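Side-chain contacts in alpha-1,2-mannosyltransferase (Ktr4), putative (Neosartorya fumigata, PDB 7BOP), which belongs to the glycolipid 2-alpha-mannosyltransferase family of GT-A-fold proteins and binds GDP together with a manganese ion: residues A[73-76]-A[82-85]; A[88-93]-A[191-196]. All coordinates share one frame; numbering follows the deposited sequence.

Contact 1: A[73-76]-A[82-85]; sequences SLVR and DLIS. With GDP (guanosine-5'-diphosphate), chain H.
Leu83, on the first turns of helix 80-98, points its forked end at the end of strand 69-74, with one methyl on Val75 just past the strand and the other on Ser73 within it. The side chains of Leu83 and Val75 meet at about a right angle, with Leu83 CD2 4.0 Å from Val75 CG1, while Leu83 CD1 lies 4.1 Å from Ser73 OG. With chi1 of Leu83 at 179°, CG extends anti to the backbone N and the fork reaches across. Branched aliphatic residues suit this seam, which Phe104 and Phe114 help to bury. Ser73 is small enough to fit beside the leucine, and its hydroxyl is satisfied by a hydrogen bond with Val193 O.

This is the turn from strand to helix in the beta-alpha-beta unit of strand 69-74, helix 80-98 and strand 102-106, and it supplies Leu74, Val75 and Arg76 to the GDP pocket. The ribose O3' donates to Leu74 O over 2.6 Å, and the guanine N2 makes a weak bond to Val75 O. Leu74 brings CG to 3.5 Å from GDP N3 on one face of the base, and Arg76 lies along the other, its CG 3.6 Å from GDP C2. Bent at chi3 (-83°), Arg76 turns its guanidinium so that GDP N7 lies over one of its faces, toward the rim, while GDP O1A is met in plane at its edge. That bond, NH2 to O1A at 3.2 Å, is weak, and Glu79 is a second, charged partner of NH2.

No hydrogen bond crosses between the two segments. Within residues 74-76, two backbone carbonyls and one arginine meet the nucleotide, which Glu79, Tyr167, Asn106 and Asp107 bond as well; the cation would be expected to offset some alpha-phosphate charge.

Contact 2: A[88-93]-A[191-196]; sequences KDLERT and WRVEPK. With MN (manganese (II) ion), chain G; GDP (guanosine-5'-diphosphate), chain H.
The metal site at Glu194, in a Glu-Pro motif probably equivalent to the DXD motif of other GT-A folds, lies next to Trp191 and Val193, which pack against Leu90 of helix 80-98. Leu90 CG stands opposite the backbone N (chi1 -170°), which carries both methyls to the tryptophan and the valine. Leu90 CD1 sits over the face of the indole at the CH2-CZ2 bond, 3.5 Å from Trp191 CH2, and Leu90 CD2 is over the same face, 4.2 Å above the plane and displaced toward the rim. CD2 also meets Val193 CG2 at 3.7 Å, so one forked side chain fits between the flat indole and the branched valine. This suits a buried place also lined by Phe199, while Trp94 meets the tryptophan ring.

Alternate residues of the extended chain face the other way. Glu194, extended beyond CG, delivers OE2 to the manganese ion at 2.0 Å, which is also bound by GDP O2A and O2B, two waters and His343. Its other oxygen, OE1, accepts from Arg192 NH2 at 3.1 Å (N-H...O angle 151°) in a salt bridge nearly along the C-O axis. One carboxylate oxygen thus serves the metal and the other fixes the rotation of the group; Arg192, itself paired with Asp316, acts from the second shell. Pro195, with its rigid ring, lays CD 3.4 Å from GDP O3'. Its carbonyl oxygen accepts from a metal-bound water at 2.7 Å, which ties the backbone to the coordination sphere.

On the helix, Arg92 reaches back one turn to Asp89 OD1 in a salt bridge. Close by, Asp89 O takes two donors: Thr93 N meets it on one face of its carbonyl plane, and on the opposite face Thr93 OG1 donates to Asp89 O at 2.8 Å.

Contact 1 closes before contact 2 opens, and their centres lie 9 Å apart. Both use helix 80-98, contact 1 near its start and contact 2 farther along, and both set it against the same mixed sheet, in which strands 69-74 and 189-192 are parallel neighbours. The contacts also meet directly: Asp82 O probably accepts a hydrogen bond from Lys196 N at 3.2 Å, and Pro195 packs on the backbone of Asp82 and Leu83. One helix therefore backs two adjacent strands that lead into the GDP site: residues 74-76 serve base, ribose and alpha-phosphate, residues 194-195 serve the metal and the ribose, and the two sets meet at the ribose.

Contact 1: A[73-76]-A[82-85]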
ATOM      1  N   SER A  73       7.706  -0.907   8.750  1.00 32.57           N
ATOM      2  CA  SER A  73       8.343  -1.589   7.633  1.00 33.41           C
ATOM      3  C   SER A  73       8.592  -3.051   7.961  1.00 35.72           C
ATOM      4  O   SER A  73       9.236  -3.356   8.966  1.00 33.76           O
ATOM      5  CB  SER A  73       9.646  -0.888   7.245  1.00 33.99           C
ATOM      6  OG  SER A  73      10.219  -1.454   6.074  1.00 34.23           O
ATOM      7  N   LEU A  74       8.034  -3.941   7.135  1.00 35.39           N
ATOM      8  CA  LEU A  74       8.414  -5.351   7.124  1.00 36.58           C
ATOM      9  C   LEU A  74       9.637  -5.457   6.240  1.00 37.53           C
ATOM     10  O   LEU A  74       9.585  -5.110   5.062  1.00 39.38           O
ATOM     11  CB  LEU A  74       7.292  -6.229   6.569  1.00 37.67           C
ATOM     12  CG  LEU A  74       7.557  -7.744   6.619  1.00 37.54           C
ATOM     13  CD1 LEU A  74       7.452  -8.290   8.039  1.00 36.22           C
ATOM     14  CD2 LEU A  74       6.598  -8.480   5.692  1.00 37.66           C
ATOM     15  N   VAL A  75      10.751  -5.911   6.807  1.00 35.94           N
ATOM     16  CA  VAL A  75      12.031  -5.848   6.112  1.00 36.14           C
ATOM     17  C   VAL A  75      13.000  -6.904   6.658  1.00 38.91           C
ATOM     18  O   VAL A  75      12.898  -7.320   7.826  1.00 38.55           O
ATOM     19  CB  VAL A  75      12.613  -4.406   6.175  1.00 35.82           C
ATOM     20  CG1 VAL A  75      12.851  -3.938   7.612  1.00 36.60           C
ATOM     21  CG2 VAL A  75      13.882  -4.270   5.355  1.00 35.80           C
ATOM     22  N   ARG A  76      13.899  -7.348   5.785  1.00 40.33           N
ATOM     23  CA  ARG A  76      14.932  -8.333   6.116  1.00 43.88           C
ATOM     24  C   ARG A  76      16.250  -7.645   6.490  1.00 41.70           C
ATOM     25  O   ARG A  76      16.527  -6.522   6.069  1.00 39.39           O
ATOM     26  CB  ARG A  76      15.162  -9.286   4.925  1.00 45.85           C
ATOM     27  CG  ARG A  76      14.006 -10.239   4.659  1.00 50.07           C
ATOM     28  CD  ARG A  76      14.070 -10.914   3.291  1.00 54.66           C
ATOM     29  NE  ARG A  76      13.518 -10.042   2.246  1.00 60.57           N
ATOM     30  CZ  ARG A  76      12.819 -10.429   1.172  1.00 65.53           C
ATOM     31  NH1 ARG A  76      12.520 -11.711   0.946  1.00 67.81           N
ATOM     32  NH2 ARG A  76      12.382  -9.499   0.310  1.00 66.40           N
ATOM     33  N   ASP A  82      19.473  -0.886   1.332  1.00 38.84           N
ATOM     34  CA  ASP A  82      18.331  -0.310   0.607  1.00 39.01           C
ATOM     35  C   ASP A  82      17.337   0.366   1.557  1.00 37.93           C
ATOM     36  O   ASP A  82      16.765   1.402   1.209  1.00 37.02           O
ATOM     37  CB  ASP A  82      17.628  -1.378  -0.231  1.00 39.55           C
ATOM     38  CG  ASP A  82      18.450  -1.814  -1.445  1.00 40.63           C
ATOM     39  OD1 ASP A  82      19.320  -1.059  -1.906  1.00 39.81           O
ATOM     40  OD2 ASP A  82      18.200  -2.916  -1.957  1.00 43.91           O
ATOM     41  N   LEU A  83      17.134  -0.210   2.743  1.00 37.09           N
ATOM     42  CA  LEU A  83      16.312   0.433   3.772  1.00 37.36           C
ATOM     43  C   LEU A  83      16.895   1.792   4.171  1.00 36.64           C
ATOM     44  O   LEU A  83      16.176   2.795   4.231  1.00 35.99           O
ATOM     45  CB  LEU A  83      16.152  -0.471   5.006  1.00 37.44           C
ATOM     46  CG  LEU A  83      15.328   0.110   6.167  1.00 37.30           C
ATOM     47  CD1 LEU A  83      13.877   0.342   5.760  1.00 37.69           C
ATOM     48  CD2 LEU A  83      15.389  -0.800   7.374  1.00 37.88           C
ATOM     49  N   ILE A  84      18.203   1.838   4.414  1.00 37.75           N
ATOM     50  CA  ILE A  84      18.880   3.094   4.779  1.00 38.46           C
ATOM     51  C   ILE A  84      18.681   4.195   3.709  1.00 38.40           C
ATOM     52  O   ILE A  84      18.399   5.338   4.061  1.00 38.12           O
ATOM     53  CB  ILE A  84      20.398   2.880   5.064  1.00 39.61           C
ATOM     54  CG1 ILE A  84      20.636   1.963   6.284  1.00 40.50           C
ATOM     55  CG2 ILE A  84      21.131   4.207   5.239  1.00 40.89           C
ATOM     56  CD1 ILE A  84      20.038   2.410   7.596  1.00 41.71           C
ATOM     57  N   SER A  85      18.822   3.864   2.423  1.00 37.34           N
ATOM     58  CA  SER A  85      18.543   4.827   1.347  1.00 39.32           C
ATOM     59  C   SER A  85      17.127   5.405   1.462  1.00 37.02           C
ATOM     60  O   SER A  85      16.920   6.606   1.348  1.00 36.63           O
ATOM     61  CB  SER A  85      18.690   4.169  -0.025  1.00 40.86           C
ATOM     62  OG  SER A  85      20.029   3.787  -0.239  1.00 49.46           O
TER
HETATM   63  PB  GDP H 402       7.742  -6.521  -4.113  1.00 50.77           P
HETATM   64  O1B GDP H 402       8.756  -6.883  -5.160  1.00 50.65           O
HETATM   65  O2B GDP H 402       7.837  -5.068  -3.616  1.00 47.74           O
HETATM   66  O3B GDP H 402       6.320  -6.969  -4.390  1.00 48.79           O
HETATM   67  O3A GDP H 402       8.217  -7.478  -2.887  1.00 49.25           O
HETATM   68  PA  GDP H 402       9.378  -7.135  -1.806  1.00 48.06           P
HETATM   69  O1A GDP H 402      10.468  -8.177  -1.881  1.00 47.04           O
HETATM   70  O2A GDP H 402       9.702  -5.627  -1.900  1.00 48.67           O
HETATM   71  O5' GDP H 402       8.517  -7.473  -0.490  1.00 46.05           O
HETATM   72  C5' GDP H 402       7.505  -6.583  -0.018  1.00 46.57           C
HETATM   73  C4' GDP H 402       7.856  -6.085   1.381  1.00 46.69           C
HETATM   74  O4' GDP H 402       7.889  -7.198   2.281  1.00 46.54           O
HETATM   75  C3' GDP H 402       9.234  -5.448   1.497  1.00 45.40           C
HETATM   76  O3' GDP H 402       9.161  -4.453   2.531  1.00 43.60           O
HETATM   77  C2' GDP H 402      10.156  -6.597   1.875  1.00 46.38           C
HETATM   78  O2' GDP H 402      11.290  -6.155   2.621  1.00 44.16           O
HETATM   79  C1' GDP H 402       9.226  -7.472   2.710  1.00 45.21           C
HETATM   80  N9  GDP H 402       9.407  -8.943   2.654  1.00 47.09           N
HETATM   81  C8  GDP H 402       9.128  -9.806   1.637  1.00 45.68           C
HETATM   82  N7  GDP H 402       9.383 -11.080   2.019  1.00 44.77           N
HETATM   83  C5  GDP H 402       9.818 -11.046   3.294  1.00 45.48           C
HETATM   84  C6  GDP H 402      10.262 -12.026   4.309  1.00 44.45           C
HETATM   85  O6  GDP H 402      10.284 -13.232   4.014  1.00 41.97           O
HETATM   86  N1  GDP H 402      10.630 -11.582   5.529  1.00 44.87           N
HETATM   87  C2  GDP H 402      10.596 -10.264   5.855  1.00 44.27           C
HETATM   88  N2  GDP H 402      10.978  -9.851   7.090  1.00 43.47           N
HETATM   89  N3  GDP H 402      10.210  -9.314   4.967  1.00 43.81           N
HETATM   90  C4  GDP H 402       9.817  -9.642   3.710  1.00 44.89           C

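Contact 2: A[88-93]-A[191-196]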
ATOM      1  N   LYS A  88      16.736   7.758   4.546  1.00 36.27           N
ATOM      2  CA  LYS A  88      17.333   9.067   4.253  1.00 36.94           C
ATOM      3  C   LYS A  88      16.360   9.972   3.501  1.00 36.04           C
ATOM      4  O   LYS A  88      16.238  11.150   3.819  1.00 34.55           O
ATOM      5  CB  LYS A  88      18.632   8.935   3.453  1.00 38.66           C
ATOM      6  CG  LYS A  88      19.824   8.478   4.282  1.00 42.84           C
ATOM      7  CD  LYS A  88      21.058   8.294   3.404  1.00 46.59           C
ATOM      8  CE  LYS A  88      22.254   7.790   4.203  1.00 50.04           C
ATOM      9  NZ  LYS A  88      22.702   8.789   5.213  1.00 52.64           N
ATOM     10  N   ASP A  89      15.669   9.410   2.513  1.00 34.28           N
ATOM     11  CA  ASP A  89      14.698  10.180   1.729  1.00 33.36           C
ATOM     12  C   ASP A  89      13.502  10.591   2.573  1.00 31.56           C
ATOM     13  O   ASP A  89      13.072  11.746   2.523  1.00 31.86           O
ATOM     14  CB  ASP A  89      14.191   9.375   0.521  1.00 34.45           C
ATOM     15  CG  ASP A  89      15.142   9.400  -0.678  1.00 36.04           C
ATOM     16  OD1 ASP A  89      16.247   9.983  -0.621  1.00 36.68           O
ATOM     17  OD2 ASP A  89      14.740   8.844  -1.720  1.00 34.84           O
ATOM     18  N   LEU A  90      12.943   9.643   3.320  1.00 32.28           N
ATOM     19  CA  LEU A  90      11.738   9.931   4.097  1.00 33.60           C
ATOM     20  C   LEU A  90      12.032  10.918   5.229  1.00 33.64           C
ATOM     21  O   LEU A  90      11.252  11.849   5.484  1.00 31.94           O
ATOM     22  CB  LEU A  90      11.078   8.647   4.610  1.00 35.32           C
ATOM     23  CG  LEU A  90       9.681   8.819   5.230  1.00 37.52           C
ATOM     24  CD1 LEU A  90       8.802   9.762   4.422  1.00 40.96           C
ATOM     25  CD2 LEU A  90       9.008   7.472   5.374  1.00 38.32           C
ATOM     26  N   GLU A  91      13.187  10.744   5.864  1.00 33.65           N
ATOM     27  CA  GLU A  91      13.652  11.691   6.880  1.00 33.63           C
ATOM     28  C   GLU A  91      13.893  13.095   6.307  1.00 32.80           C
ATOM     29  O   GLU A  91      13.365  14.078   6.834  1.00 31.75           O
ATOM     30  CB  GLU A  91      14.911  11.144   7.570  1.00 34.63           C
ATOM     31  CG  GLU A  91      14.617   9.972   8.504  1.00 35.03           C
ATOM     32  CD  GLU A  91      14.002  10.406   9.830  1.00 35.98           C
ATOM     33  OE1 GLU A  91      14.248  11.558  10.235  1.00 36.68           O
ATOM     34  OE2 GLU A  91      13.261   9.613  10.464  1.00 36.12           O
ATOM     35  N   ARG A  92      14.642  13.189   5.208  1.00 33.42           N
ATOM     36  CA  ARG A  92      14.950  14.483   4.597  1.00 35.88           C
ATOM     37  C   ARG A  92      13.686  15.214   4.158  1.00 35.99           C
ATOM     38  O   ARG A  92      13.553  16.420   4.386  1.00 33.36           O
ATOM     39  CB  ARG A  92      15.878  14.317   3.384  1.00 39.44           C
ATOM     40  CG  ARG A  92      16.370  15.637   2.798  1.00 43.57           C
ATOM     41  CD  ARG A  92      17.145  15.453   1.498  1.00 47.16           C
ATOM     42  NE  ARG A  92      16.298  14.927   0.419  1.00 49.05           N
ATOM     43  CZ  ARG A  92      16.273  13.665  -0.023  1.00 51.00           C
ATOM     44  NH1 ARG A  92      17.064  12.722   0.494  1.00 50.74           N
ATOM     45  NH2 ARG A  92      15.434  13.338  -1.013  1.00 53.22           N
ATOM     46  N   THR A  93      12.766  14.490   3.519  1.00 33.03           N
ATOM     47  CA  THR A  93      11.578  15.130   2.979  1.00 32.12           C
ATOM     48  C   THR A  93      10.495  15.415   4.004  1.00 30.66           C
ATOM     49  O   THR A  93       9.695  16.321   3.791  1.00 30.76           O
ATOM     50  CB  THR A  93      10.958  14.319   1.827  1.00 32.03           C
ATOM     51  OG1 THR A  93      10.583  13.017   2.280  1.00 31.42           O
ATOM     52  CG2 THR A  93      11.933  14.237   0.652  1.00 32.74           C
ATOM     53  N   TRP A 191       2.214   4.397   8.425  1.00 29.80           N
ATOM     54  CA  TRP A 191       2.765   4.713   7.100  1.00 30.19           C
ATOM     55  C   TRP A 191       3.707   3.553   6.794  1.00 30.87           C
ATOM     56  O   TRP A 191       4.777   3.431   7.395  1.00 31.11           O
ATOM     57  CB  TRP A 191       3.500   6.059   7.119  1.00 29.86           C
ATOM     58  CG  TRP A 191       4.085   6.548   5.806  1.00 30.28           C
ATOM     59  CD1 TRP A 191       4.402   5.804   4.704  1.00 29.82           C
ATOM     60  CD2 TRP A 191       4.450   7.896   5.490  1.00 31.99           C
ATOM     61  NE1 TRP A 191       4.918   6.596   3.725  1.00 30.53           N
ATOM     62  CE2 TRP A 191       4.960   7.890   4.170  1.00 31.86           C
ATOM     63  CE3 TRP A 191       4.376   9.111   6.183  1.00 31.70           C
ATOM     64  CZ2 TRP A 191       5.394   9.048   3.527  1.00 32.25           C
ATOM     65  CZ3 TRP A 191       4.819  10.270   5.546  1.00 33.24           C
ATOM     66  CH2 TRP A 191       5.318  10.228   4.223  1.00 32.92           C
ATOM     67  N   ARG A 192       3.287   2.694   5.869  1.00 30.03           N
ATOM     68  CA  ARG A 192       4.080   1.555   5.450  1.00 30.06           C
ATOM     69  C   ARG A 192       5.173   1.989   4.478  1.00 30.39           C
ATOM     70  O   ARG A 192       4.905   2.687   3.497  1.00 28.63           O
ATOM     71  CB  ARG A 192       3.192   0.487   4.802  1.00 30.14           C
ATOM     72  CG  ARG A 192       3.974  -0.651   4.161  1.00 31.44           C
ATOM     73  CD  ARG A 192       3.049  -1.780   3.764  1.00 33.39           C
ATOM     74  NE  ARG A 192       3.659  -2.634   2.752  1.00 33.94           N
ATOM     75  CZ  ARG A 192       3.002  -3.538   2.026  1.00 35.55           C
ATOM     76  NH1 ARG A 192       1.695  -3.736   2.198  1.00 34.37           N
ATOM     77  NH2 ARG A 192       3.664  -4.248   1.116  1.00 36.04           N
ATOM     78  N   VAL A 193       6.390   1.523   4.744  1.00 29.48           N
ATOM     79  CA  VAL A 193       7.562   1.848   3.965  1.00 31.88           C
ATOM     80  C   VAL A 193       8.266   0.551   3.570  1.00 32.68           C
ATOM     81  O   VAL A 193       8.347  -0.385   4.373  1.00 33.32           O
ATOM     82  CB  VAL A 193       8.539   2.707   4.807  1.00 35.15           C
ATOM     83  CG1 VAL A 193       9.741   3.131   3.983  1.00 35.69           C
ATOM     84  CG2 VAL A 193       7.813   3.918   5.376  1.00 36.08           C
ATOM     85  N   GLU A 194       8.777   0.506   2.340  1.00 32.25           N
ATOM     86  CA  GLU A 194       9.601  -0.596   1.868  1.00 32.55           C
ATOM     87  C   GLU A 194      11.011  -0.121   1.574  1.00 33.09           C
ATOM     88  O   GLU A 194      11.208   1.042   1.236  1.00 32.63           O
ATOM     89  CB  GLU A 194       9.036  -1.184   0.572  1.00 35.52           C
ATOM     90  CG  GLU A 194       7.773  -1.996   0.774  1.00 37.32           C
ATOM     91  CD  GLU A 194       7.452  -2.969  -0.359  1.00 38.70           C
ATOM     92  OE1 GLU A 194       6.331  -3.506  -0.238  1.00 38.61           O
ATOM     93  OE2 GLU A 194       8.262  -3.213  -1.330  1.00 40.68           O
ATOM     94  N   PRO A 195      11.995  -1.034   1.641  1.00 33.96           N
ATOM     95  CA  PRO A 195      13.342  -0.678   1.200  1.00 35.59           C
ATOM     96  C   PRO A 195      13.414  -0.416  -0.310  1.00 35.93           C
ATOM     97  O   PRO A 195      12.572  -0.894  -1.057  1.00 36.34           O
ATOM     98  CB  PRO A 195      14.174  -1.909   1.576  1.00 37.00           C
ATOM     99  CG  PRO A 195      13.205  -3.026   1.624  1.00 38.93           C
ATOM    100  CD  PRO A 195      11.906  -2.440   2.079  1.00 37.46           C
ATOM    101  N   LYS A 196      14.399   0.380  -0.718  1.00 37.37           N
ATOM    102  CA  LYS A 196      14.691   0.680  -2.108  1.00 39.36           C
ATOM    103  C   LYS A 196      13.630   1.561  -2.783  1.00 39.39           C
ATOM    104  O   LYS A 196      13.465   1.501  -3.997  1.00 42.58           O
ATOM    105  CB  LYS A 196      14.912  -0.608  -2.909  1.00 40.95           C
ATOM    106  CG  LYS A 196      15.890  -0.447  -4.068  1.00 46.25           C
ATOM    107  CD  LYS A 196      16.115  -1.781  -4.765  1.00 50.51           C
ATOM    108  CE  LYS A 196      16.764  -1.619  -6.130  1.00 56.31           C
ATOM    109  NZ  LYS A 196      18.220  -1.336  -6.030  1.00 60.80           N
TER
HETATM  110 MN    MN G 401       9.255  -3.972  -2.865  1.00 43.95          MN
HETATM  111  PB  GDP H 402       7.742  -6.521  -4.113  1.00 50.77           P
HETATM  112  O1B GDP H 402       8.756  -6.883  -5.160  1.00 50.65           O
HETATM  113  O2B GDP H 402       7.837  -5.068  -3.616  1.00 47.74           O
HETATM  114  O3B GDP H 402       6.320  -6.969  -4.390  1.00 48.79           O
HETATM  115  O3A GDP H 402       8.217  -7.478  -2.887  1.00 49.25           O
HETATM  116  PA  GDP H 402       9.378  -7.135  -1.806  1.00 48.06           P
HETATM  117  O1A GDP H 402      10.468  -8.177  -1.881  1.00 47.04           O
HETATM  118  O2A GDP H 402       9.702  -5.627  -1.900  1.00 48.67           O
HETATM  119  O5' GDP H 402       8.517  -7.473  -0.490  1.00 46.05           O
HETATM  120  C5' GDP H 402       7.505  -6.583  -0.018  1.00 46.57           C
HETATM  121  C4' GDP H 402       7.856  -6.085   1.381  1.00 46.69           C
HETATM  122  O4' GDP H 402       7.889  -7.198   2.281  1.00 46.54           O
HETATM  123  C3' GDP H 402       9.234  -5.448   1.497  1.00 45.40           C
HETATM  124  O3' GDP H 402       9.161  -4.453   2.531  1.00 43.60           O
HETATM  125  C2' GDP H 402      10.156  -6.597   1.875  1.00 46.38           C
HETATM  126  O2' GDP H 402      11.290  -6.155   2.621  1.00 44.16           O
HETATM  127  C1' GDP H 402       9.226  -7.472   2.710  1.00 45.21           C
HETATM  128  N9  GDP H 402       9.407  -8.943   2.654  1.00 47.09           N
HETATM  129  C8  GDP H 402       9.128  -9.806   1.637  1.00 45.68           C
HETATM  130  N7  GDP H 402       9.383 -11.080   2.019  1.00 44.77           N
HETATM  131  C5  GDP H 402       9.818 -11.046   3.294  1.00 45.48           C
HETATM  132  C6  GDP H 402      10.262 -12.026   4.309  1.00 44.45           C
HETATM  133  O6  GDP H 402      10.284 -13.232   4.014  1.00 41.97           O
HETATM  134  N1  GDP H 402      10.630 -11.582   5.529  1.00 44.87           N
HETATM  135  C2  GDP H 402      10.596 -10.264   5.855  1.00 44.27           C
HETATM  136  N2  GDP H 402      10.978  -9.851   7.090  1.00 43.47           N
HETATM  137  N3  GDP H 402      10.210  -9.314   4.967  1.00 43.81           N
HETATM  138  C4  GDP H 402       9.817  -9.642   3.710  1.00 44.89           C
HETATM  139  O   HOH W   1      11.276  -3.154  -1.935  1.00 41.60           O
HETATM  140  O   HOH W   2      10.785  -4.728  -4.466  1.00 43.11           O